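Local coordinates for metallo-beta-lactamase domain-containing protein (Enterococcus faecalis, PDB 2AZ4), which binds two zinc ions in a metallo-beta-lactamase-type fold and is probably an RNA-binding exonuclease, although its function has not been established, at residues 7-12 and 21-26; 31-36 and 84-89; 183-188 and 211-216. All coordinates share one frame; numbering follows the deposited sequence.

Interaction 1: 7-12 and 21-26; sequences TTVTFH and TVIEVA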
loop_
_atom_site.group_PDB
_atom_site.type_symbol
_atom_site.label_atom_id
_atom_site.label_comp_id
_atom_site.label_asym_id
_atom_site.label_seq_id
_atom_site.Cartn_x
_atom_site.Cartn_y
_atom_site.Cartn_z
ATOM N N THR A 7 1.412 22.843 -19.258
ATOM C CA THR A 7 1.288 21.888 -18.159
ATOM C C THR A 7 2.396 20.868 -18.403
ATOM O O THR A 7 2.439 20.235 -19.457
ATOM C CB THR A 7 -0.121 21.227 -18.102
ATOM O OG1 THR A 7 -1.125 22.221 -17.843
ATOM C CG2 THR A 7 -0.194 20.172 -16.997
ATOM N N THR A 8 3.322 20.728 -17.465
ATOM C CA THR A 8 4.412 19.764 -17.638
ATOM C C THR A 8 4.335 18.631 -16.601
ATOM O O THR A 8 4.194 18.892 -15.406
ATOM C CB THR A 8 5.800 20.459 -17.561
ATOM O OG1 THR A 8 5.838 21.545 -18.489
ATOM C CG2 THR A 8 6.933 19.481 -17.925
ATOM N N VAL A 9 4.442 17.395 -17.075
ATOM C CA VAL A 9 4.521 16.200 -16.248
ATOM C C VAL A 9 5.948 15.639 -16.299
ATOM O O VAL A 9 6.475 15.392 -17.386
ATOM C CB VAL A 9 3.551 15.095 -16.758
ATOM C CG1 VAL A 9 3.444 13.962 -15.770
ATOM C CG2 VAL A 9 2.161 15.651 -17.069
ATOM N N THR A 10 6.564 15.426 -15.136
ATOM C CA THR A 10 7.933 14.930 -15.051
ATOM C C THR A 10 7.953 13.647 -14.268
ATOM O O THR A 10 7.427 13.600 -13.149
ATOM C CB THR A 10 8.890 15.883 -14.318
ATOM O OG1 THR A 10 8.801 17.198 -14.860
ATOM C CG2 THR A 10 10.345 15.398 -14.450
ATOM N N PHE A 11 8.588 12.630 -14.835
ATOM C CA PHE A 11 8.718 11.318 -14.200
ATOM C C PHE A 11 10.059 11.209 -13.487
ATOM O O PHE A 11 11.037 10.660 -14.009
ATOM C CB PHE A 11 8.486 10.200 -15.221
ATOM C CG PHE A 11 7.111 10.246 -15.819
ATOM C CD1 PHE A 11 6.062 9.489 -15.260
ATOM C CD2 PHE A 11 6.837 11.090 -16.909
ATOM C CE1 PHE A 11 4.772 9.568 -15.783
ATOM C CE2 PHE A 11 5.547 11.175 -17.438
ATOM C CZ PHE A 11 4.509 10.412 -16.871
ATOM N N HIS A 12 10.090 11.782 -12.286
ATOM C CA HIS A 12 11.312 11.879 -11.497
ATOM C C HIS A 12 11.881 10.548 -11.071
ATOM O O HIS A 12 13.096 10.400 -11.029
ATOM C CB HIS A 12 11.063 12.758 -10.253
ATOM C CG HIS A 12 10.866 14.213 -10.570
ATOM N ND1 HIS A 12 11.881 15.010 -11.058
ATOM C CD2 HIS A 12 9.781 15.019 -10.449
ATOM C CE1 HIS A 12 11.431 16.244 -11.223
ATOM N NE2 HIS A 12 10.153 16.270 -10.880
ATOM N N THR A 21 7.560 5.604 -7.240
ATOM C CA THR A 21 6.947 6.568 -8.178
ATOM C C THR A 21 6.896 7.961 -7.588
ATOM O O THR A 21 6.296 8.186 -6.532
ATOM C CB THR A 21 5.518 6.175 -8.599
ATOM O OG1 THR A 21 5.541 4.892 -9.218
ATOM C CG2 THR A 21 4.967 7.149 -9.621
ATOM N N VAL A 22 7.550 8.902 -8.256
ATOM C CA VAL A 22 7.427 10.297 -7.880
ATOM C C VAL A 22 7.259 11.042 -9.193
ATOM O O VAL A 22 8.176 11.083 -10.029
ATOM C CB VAL A 22 8.657 10.832 -7.096
ATOM C CG1 VAL A 22 8.478 12.302 -6.756
ATOM C CG2 VAL A 22 8.926 9.993 -5.819
ATOM N N ILE A 23 6.075 11.607 -9.371
ATOM C CA ILE A 23 5.751 12.347 -10.559
ATOM C C ILE A 23 5.416 13.746 -10.115
ATOM O O ILE A 23 4.797 13.935 -9.062
ATOM C CB ILE A 23 4.558 11.676 -11.314
ATOM C CG1 ILE A 23 4.996 10.293 -11.838
ATOM C CG2 ILE A 23 4.002 12.564 -12.392
ATOM C CD1 ILE A 23 3.828 9.363 -12.206
ATOM N N GLU A 24 5.845 14.703 -10.928
ATOM C CA GLU A 24 5.518 16.107 -10.769
ATOM C C GLU A 24 4.596 16.574 -11.876
ATOM O O GLU A 24 4.784 16.236 -13.052
ATOM C CB GLU A 24 6.787 16.957 -10.798
ATOM C CG GLU A 24 6.519 18.441 -10.659
ATOM C CD GLU A 24 7.788 19.275 -10.738
ATOM O OE1 GLU A 24 8.878 18.694 -10.893
ATOM O OE2 GLU A 24 7.695 20.514 -10.651
ATOM N N VAL A 25 3.601 17.350 -11.487
ATOM C CA VAL A 25 2.740 18.042 -12.424
ATOM C C VAL A 25 2.863 19.513 -12.096
ATOM O O VAL A 25 2.614 19.917 -10.961
ATOM C CB VAL A 25 1.260 17.581 -12.363
ATOM C CG1 VAL A 25 0.422 18.376 -13.379
ATOM C CG2 VAL A 25 1.155 16.090 -12.690
ATOM N N ALA A 26 3.288 20.299 -13.081
ATOM C CA ALA A 26 3.517 21.741 -12.895
ATOM C C ALA A 26 2.761 22.602 -13.906
ATOM O O ALA A 26 2.664 22.257 -15.088
ATOM C CB ALA A 26 4.989 22.051 -12.967
HETATM O O HOH W 1 4.928 23.648 -17.003
HETATM O O HOH W 2 10.454 19.065 -13.333
#
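The N-terminal beta hairpin of the metallo-beta-lactamase fold is formed here, strand 7-13 running antiparallel to strand 22-27. Thr8 pairs with Ala26, and Thr10 with Glu24, as hydrogen-bonded antiparallel pairs. Thr8 N to Ala26 O, Ala26 N to Thr8 O, Thr10 N to Glu24 O and Glu24 N to Thr10 O are each 2.9 Å, in the carbonyl planes. Val9 and Val25 form the non-hydrogen-bonded pair between them. There Val9 CA sits 3.2 Å from Glu24 O in a CA-H...O contact.

The two faces of the hairpin differ. On the face of Thr8, Thr10, Glu24 and Ala26 the chemistry is polar. The Glu24 side chain is fully extended, CG anti to the backbone N (chi1 179°), and crosses obliquely to the ring of His12. His12 NE2 donates to Glu24 OE1 over 2.7 Å, nearly straight at 165°. The carboxylate oxygen uses its anti lone pair. The two planes are 20° apart, so ring and carboxylate are nearly coplanar and meet edge to edge. Thr10 CG2 lies over one face of the His12 ring, toward its rim. Glu24 CB meets the edge of the ring. A water donates to Glu24 OE1 and also bonds to Thr10 OG1. A second water joins Thr8 OG1 to Ala26 O.

The other face is apolar and is turned toward the second sheet of the alpha-beta/beta-alpha sandwich, where Ile184 touches Val9 and Val25. Val9 CG1 meets Ile23 CG2 at 3.7 Å, the two side chains lying alongside each other. Phe11 runs beside Ile23 in the same way, its CD1 3.7 Å from Ile23 CG1. Thr7 OG1 is hydrogen-bonded to Thr179 OG1, and strand 426-428 flanks strand 7-13 on the side away from 22-27.

Interaction 2: 31-36 and 84-89; sequences HIFFDF and QHTAVF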
loop_
_atom_site.group_PDB
_atom_site.type_symbol
_atom_site.label_atom_id
_atom_site.label_comp_id
_atom_site.label_asym_id
_atom_site.label_seq_id
_atom_site.Cartn_x
_atom_site.Cartn_y
_atom_site.Cartn_z
ATOM N N HIS A 31 3.029 23.508 -8.425
ATOM C CA HIS A 31 3.334 22.130 -8.779
ATOM C C HIS A 31 2.935 21.156 -7.688
ATOM O O HIS A 31 2.916 21.508 -6.503
ATOM C CB HIS A 31 4.806 21.944 -9.266
ATOM C CG HIS A 31 5.869 22.245 -8.249
ATOM N ND1 HIS A 31 5.617 22.843 -7.031
ATOM C CD2 HIS A 31 7.211 22.042 -8.294
ATOM C CE1 HIS A 31 6.755 22.981 -6.366
ATOM N NE2 HIS A 31 7.733 22.497 -7.107
ATOM N N ILE A 32 2.568 19.954 -8.112
ATOM C CA ILE A 32 2.214 18.865 -7.218
ATOM C C ILE A 32 3.104 17.656 -7.486
ATOM O O ILE A 32 3.684 17.530 -8.570
ATOM C CB ILE A 32 0.729 18.449 -7.327
ATOM C CG1 ILE A 32 0.415 17.893 -8.722
ATOM C CG2 ILE A 32 -0.153 19.623 -6.955
ATOM C CD1 ILE A 32 -0.987 17.290 -8.884
ATOM N N PHE A 33 3.240 16.806 -6.478
ATOM C CA PHE A 33 4.043 15.601 -6.572
ATOM C C PHE A 33 3.220 14.465 -5.980
ATOM O O PHE A 33 2.380 14.711 -5.104
ATOM C CB PHE A 33 5.365 15.717 -5.778
ATOM C CG PHE A 33 6.314 16.825 -6.265
ATOM C CD1 PHE A 33 7.454 16.513 -7.000
ATOM C CD2 PHE A 33 6.088 18.151 -5.944
ATOM C CE1 PHE A 33 8.338 17.538 -7.438
ATOM C CE2 PHE A 33 6.966 19.180 -6.388
ATOM C CZ PHE A 33 8.084 18.855 -7.126
ATOM N N PHE A 34 3.498 13.243 -6.439
ATOM C CA PHE A 34 2.865 11.999 -5.974
ATOM C C PHE A 34 3.619 10.829 -6.597
ATOM O O PHE A 34 4.086 10.933 -7.724
ATOM C CB PHE A 34 1.384 11.924 -6.390
ATOM C CG PHE A 34 1.142 12.220 -7.858
ATOM C CD1 PHE A 34 0.878 13.523 -8.291
ATOM C CD2 PHE A 34 1.184 11.195 -8.808
ATOM C CE1 PHE A 34 0.671 13.807 -9.628
ATOM C CE2 PHE A 34 0.958 11.472 -10.165
ATOM C CZ PHE A 34 0.714 12.768 -10.574
ATOM N N ASP A 35 3.790 9.725 -5.872
ATOM C CA ASP A 35 3.626 9.663 -4.422
ATOM C C ASP A 35 4.953 10.096 -3.783
ATOM O O ASP A 35 5.552 11.081 -4.235
ATOM C CB ASP A 35 3.202 8.238 -4.017
ATOM C CG ASP A 35 1.791 7.899 -4.495
ATOM O OD1 ASP A 35 0.902 8.782 -4.388
ATOM O OD2 ASP A 35 1.543 6.754 -4.946
ATOM N N PHE A 36 5.413 9.390 -2.746
ATOM C CA PHE A 36 6.615 9.806 -2.006
ATOM C C PHE A 36 7.307 8.638 -1.260
ATOM O O PHE A 36 7.590 8.737 -0.070
ATOM C CB PHE A 36 6.265 10.940 -1.019
ATOM C CG PHE A 36 7.318 12.005 -0.941
ATOM C CD1 PHE A 36 7.525 12.867 -2.019
ATOM C CD2 PHE A 36 8.109 12.137 0.180
ATOM C CE1 PHE A 36 8.500 13.854 -1.970
ATOM C CE2 PHE A 36 9.102 13.132 0.249
ATOM C CZ PHE A 36 9.301 13.983 -0.829
ATOM N N GLN A 84 5.296 29.165 -6.160
ATOM C CA GLN A 84 4.578 29.768 -5.030
ATOM C C GLN A 84 3.713 28.762 -4.280
ATOM O O GLN A 84 3.474 28.939 -3.080
ATOM C CB GLN A 84 3.708 30.943 -5.483
ATOM C CG GLN A 84 4.515 32.211 -5.794
ATOM C CD GLN A 84 5.299 32.697 -4.588
ATOM O OE1 GLN A 84 6.538 32.712 -4.594
ATOM N NE2 GLN A 84 4.580 33.065 -3.533
ATOM N N HIS A 85 3.253 27.723 -4.988
ATOM C CA HIS A 85 2.299 26.736 -4.439
ATOM C C HIS A 85 2.818 25.337 -4.711
ATOM O O HIS A 85 3.076 24.986 -5.858
ATOM C CB HIS A 85 0.907 26.877 -5.079
ATOM C CG HIS A 85 0.377 28.280 -5.085
ATOM N ND1 HIS A 85 -0.223 28.858 -3.986
ATOM C CD2 HIS A 85 0.346 29.220 -6.064
ATOM C CE1 HIS A 85 -0.581 30.097 -4.279
ATOM N NE2 HIS A 85 -0.252 30.338 -5.534
ATOM N N THR A 86 2.978 24.546 -3.645
ATOM C CA THR A 86 3.522 23.206 -3.750
ATOM C C THR A 86 2.680 22.317 -2.861
ATOM O O THR A 86 2.249 22.749 -1.786
ATOM C CB THR A 86 4.991 23.151 -3.259
ATOM O OG1 THR A 86 5.791 24.128 -3.961
ATOM C CG2 THR A 86 5.573 21.744 -3.469
ATOM N N ALA A 87 2.446 21.078 -3.295
ATOM C CA ALA A 87 1.778 20.102 -2.432
ATOM C C ALA A 87 2.110 18.694 -2.857
ATOM O O ALA A 87 2.462 18.444 -4.023
ATOM C CB ALA A 87 0.242 20.304 -2.464
ATOM N N VAL A 88 1.950 17.757 -1.923
ATOM C CA VAL A 88 2.272 16.376 -2.207
ATOM C C VAL A 88 1.041 15.548 -1.853
ATOM O O VAL A 88 0.379 15.800 -0.853
ATOM C CB VAL A 88 3.552 15.850 -1.442
ATOM C CG1 VAL A 88 3.788 14.353 -1.686
ATOM C CG2 VAL A 88 4.805 16.603 -1.824
ATOM N N PHE A 89 0.760 14.551 -2.682
ATOM C CA PHE A 89 -0.369 13.657 -2.468
ATOM C C PHE A 89 0.130 12.245 -2.327
ATOM O O PHE A 89 1.136 11.847 -2.958
ATOM C CB PHE A 89 -1.370 13.773 -3.629
ATOM C CG PHE A 89 -2.003 15.110 -3.733
ATOM C CD1 PHE A 89 -3.274 15.332 -3.203
ATOM C CD2 PHE A 89 -1.338 16.170 -4.346
ATOM C CE1 PHE A 89 -3.872 16.603 -3.286
ATOM C CE2 PHE A 89 -1.916 17.451 -4.427
ATOM C CZ PHE A 89 -3.182 17.670 -3.883
#
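Four backbone hydrogen bonds hold strands 31-34 and 85-89 in parallel register. His31 N donates to His85 O, and Phe33 N to Ala87 O. In return, Ala87 N reaches His31 O in the longest of the four (3.3 Å). Phe89 N reaches Phe33 O (2.9 Å), nearly along the C=O axis.

Side chains alternate across the pair. On one face His31 and Thr86 lie side by side. His31 CG sits in the crowded position between the backbone N and the carbonyl carbon (chi1 63°), and Phe33 CE2 covers the centre of one ring face. Phe33 CB touches Val88 CG2, while Val88 CG1 meets Phe36 CD1 at 4.0 Å, those two side chains crossing at about a right angle. On the other face Ile32 CG2 comes against the edge of the Phe89 ring, 3.8 Å from CE2.

Farther out, Tyr83 stacks on His31, and Phe34 and Phe89 pack on Leu175 of the second sheet. A cis peptide bond precedes Asp35. Asp35 OD2 bonds to His97 ND1 and Tyr186 OH, and OD1 to Ser91 N. His97 is a zinc ligand, so Asp35 is a second-shell residue that probably helps orient it and may make its imidazole a stronger donor to the metal. Strand 85-89 runs into the HxHxDH motif (His92, His94, Asp96, His97), whose residues bind the two zinc ions, as in the metallo-beta-lactamase fold.

Interaction 3: 183-188 and 211-216; sequences FITYTG and ELLMME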
loop_
_atom_site.group_PDB
_atom_site.type_symbol
_atom_site.label_atom_id
_atom_site.label_comp_id
_atom_site.label_asym_id
_atom_site.label_seq_id
_atom_site.Cartn_x
_atom_site.Cartn_y
_atom_site.Cartn_z
ATOM N N PHE A 183 -6.587 17.510 -18.432
ATOM C CA PHE A 183 -7.171 16.570 -17.492
ATOM C C PHE A 183 -6.340 15.303 -17.583
ATOM O O PHE A 183 -6.318 14.638 -18.627
ATOM C CB PHE A 183 -8.633 16.280 -17.882
ATOM C CG PHE A 183 -9.265 15.123 -17.127
ATOM C CD1 PHE A 183 -8.955 14.881 -15.784
ATOM C CD2 PHE A 183 -10.187 14.299 -17.753
ATOM C CE1 PHE A 183 -9.530 13.810 -15.093
ATOM C CE2 PHE A 183 -10.788 13.233 -17.066
ATOM C CZ PHE A 183 -10.464 12.985 -15.739
ATOM N N ILE A 184 -5.639 14.986 -16.493
ATOM C CA ILE A 184 -4.807 13.791 -16.425
ATOM C C ILE A 184 -5.139 12.979 -15.159
ATOM O O ILE A 184 -5.761 13.486 -14.245
ATOM C CB ILE A 184 -3.309 14.128 -16.543
ATOM C CG1 ILE A 184 -2.801 14.869 -15.304
ATOM C CG2 ILE A 184 -3.049 14.929 -17.841
ATOM C CD1 ILE A 184 -1.302 15.066 -15.316
ATOM N N THR A 185 -4.740 11.716 -15.134
ATOM C CA THR A 185 -5.197 10.796 -14.116
ATOM C C THR A 185 -4.061 9.887 -13.690
ATOM O O THR A 185 -3.348 9.354 -14.533
ATOM C CB THR A 185 -6.361 9.927 -14.663
ATOM O OG1 THR A 185 -7.443 10.786 -15.056
ATOM C CG2 THR A 185 -6.846 8.963 -13.602
ATOM N N TYR A 186 -3.913 9.722 -12.372
ATOM C CA TYR A 186 -2.933 8.841 -11.767
ATOM C C TYR A 186 -3.705 7.770 -11.017
ATOM O O TYR A 186 -4.463 8.097 -10.122
ATOM C CB TYR A 186 -2.073 9.640 -10.796
ATOM C CG TYR A 186 -1.142 8.783 -9.967
ATOM C CD1 TYR A 186 -0.219 7.913 -10.576
ATOM C CD2 TYR A 186 -1.208 8.805 -8.569
ATOM C CE1 TYR A 186 0.646 7.122 -9.803
ATOM C CE2 TYR A 186 -0.360 8.021 -7.792
ATOM C CZ TYR A 186 0.566 7.187 -8.409
ATOM O OH TYR A 186 1.414 6.420 -7.646
ATOM N N THR A 187 -3.544 6.504 -11.389
ATOM C CA THR A 187 -4.404 5.450 -10.823
ATOM C C THR A 187 -4.053 5.071 -9.388
ATOM O O THR A 187 -4.900 4.546 -8.661
ATOM C CB THR A 187 -4.379 4.129 -11.668
ATOM O OG1 THR A 187 -3.042 3.610 -11.726
ATOM C CG2 THR A 187 -4.902 4.371 -13.059
ATOM N N GLY A 188 -2.804 5.311 -9.005
ATOM C CA GLY A 188 -2.242 4.700 -7.810
ATOM C C GLY A 188 -2.208 3.208 -8.075
ATOM O O GLY A 188 -2.087 2.780 -9.239
ATOM N N GLU A 211 -6.912 12.805 -20.726
ATOM C CA GLU A 211 -5.877 13.030 -21.746
ATOM C C GLU A 211 -4.636 12.223 -21.487
ATOM O O GLU A 211 -3.909 11.879 -22.406
ATOM C CB GLU A 211 -5.475 14.488 -21.784
ATOM C CG GLU A 211 -6.610 15.390 -22.100
ATOM C CD GLU A 211 -6.262 16.839 -21.925
ATOM O OE1 GLU A 211 -7.192 17.600 -21.548
ATOM O OE2 GLU A 211 -5.079 17.203 -22.174
ATOM N N LEU A 212 -4.366 11.926 -20.223
ATOM C CA LEU A 212 -3.170 11.195 -19.892
ATOM C C LEU A 212 -3.424 10.333 -18.660
ATOM O O LEU A 212 -3.603 10.856 -17.549
ATOM C CB LEU A 212 -2.019 12.175 -19.655
ATOM C CG LEU A 212 -0.623 11.576 -19.537
ATOM C CD1 LEU A 212 -0.017 11.348 -20.935
ATOM C CD2 LEU A 212 0.233 12.535 -18.730
ATOM N N LEU A 213 -3.457 9.019 -18.882
ATOM C CA LEU A 213 -3.679 8.036 -17.835
ATOM C C LEU A 213 -2.357 7.412 -17.404
ATOM O O LEU A 213 -1.781 6.604 -18.136
ATOM C CB LEU A 213 -4.643 6.945 -18.322
ATOM C CG LEU A 213 -4.979 5.800 -17.343
ATOM C CD1 LEU A 213 -5.613 6.383 -16.117
ATOM C CD2 LEU A 213 -5.944 4.803 -17.990
ATOM N N MET A 214 -1.897 7.795 -16.217
ATOM C CA MET A 214 -0.704 7.240 -15.592
ATOM C C MET A 214 -1.124 6.044 -14.733
ATOM O O MET A 214 -1.666 6.218 -13.649
ATOM C CB MET A 214 0.039 8.320 -14.777
ATOM C CG MET A 214 0.600 9.477 -15.653
ATOM S SD MET A 214 1.025 11.027 -14.821
ATOM C CE MET A 214 -0.598 11.547 -14.290
ATOM N N MET A 215 -0.883 4.837 -15.242
ATOM C CA MET A 215 -1.470 3.610 -14.697
ATOM C C MET A 215 -0.466 2.519 -14.338
ATOM O O MET A 215 0.426 2.191 -15.131
ATOM C CB MET A 215 -2.520 3.062 -15.683
ATOM C CG MET A 215 -3.129 1.693 -15.321
ATOM S SD MET A 215 -4.546 1.373 -16.401
ATOM C CE MET A 215 -5.076 -0.224 -15.794
ATOM N N GLU A 216 -0.650 1.930 -13.151
ATOM C CA GLU A 216 0.139 0.796 -12.701
ATOM C C GLU A 216 0.031 -0.432 -13.616
ATOM O O GLU A 216 -0.969 -0.620 -14.334
ATOM C CB GLU A 216 -0.250 0.399 -11.264
ATOM C CG GLU A 216 -1.655 -0.152 -11.152
ATOM C CD GLU A 216 -1.696 -1.481 -10.428
ATOM O OE1 GLU A 216 -2.216 -1.516 -9.297
ATOM O OE2 GLU A 216 -1.224 -2.500 -10.989
#
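Strands 183-186 and 212-216 run almost exactly parallel, 3° apart, in a beta-alpha-beta unit connected through helix 197-207. Their backbones are joined by hydrogen bonds. Thr185 N donates to Leu212 O, and Met214 N to Thr185 O (2.7 Å). Thr187 N also donates to Met214 O (3.0 Å). Before these, Glu211 N bonds to Phe183 O (2.8 Å).

Side-chain polar bonds close both ends. Glu211 OE1 accepts a weak, bent bond from Phe183 N, while its OE2 takes His182 ND1. Thr187 OG1 occupies the crowded position between N and carbonyl carbon (chi1 60°). There it accepts from Glu216 N (3.3 Å). It also donates to Gly188 O (2.8 Å) from above the carbonyl plane.

Apolar side chains meet on both faces. Ile184 CG2 presses on Leu212 CB at 3.5 Å, tighter than usual. Met214 bends at chi3 (-66°), bringing CE to Ile184 CD1 (3.7 Å). On the opposite face, Leu213 CD1 touches the CG2 methyls of both Thr185 and Thr187. Gly188 has a positive phi, which favours glycine, and its N lies over the centre of the Tyr186 ring.

The Glu216 carboxylate is held by His382 ND1 and the backbone N of Leu190 and Val218. It lies beside the zinc ligands Asp189 and His404, so its negative charge could help tune the site electrostatically.

How the interactions relate
Interactions 1, 2 and 3 follow one another along the chain, each closing before the next opens. Interactions 1 and 2 lie in one mixed sheet, centres about 9 Å apart, because strands 22-27 and 30-34 are neighbours in it. Interaction 3 belongs to the second mixed sheet, its centre about 11 Å from that of interaction 1 and 16 Å from that of interaction 2. The sheets pack through apolar side chains: Val9 meets Leu212 and Met214, and Phe34 meets Tyr186 and Met214. Interaction 2 carries Asp35, bonded to a zinc ligand, and interaction 3 carries Glu216, close to two others, so both sheets lead to the zinc site.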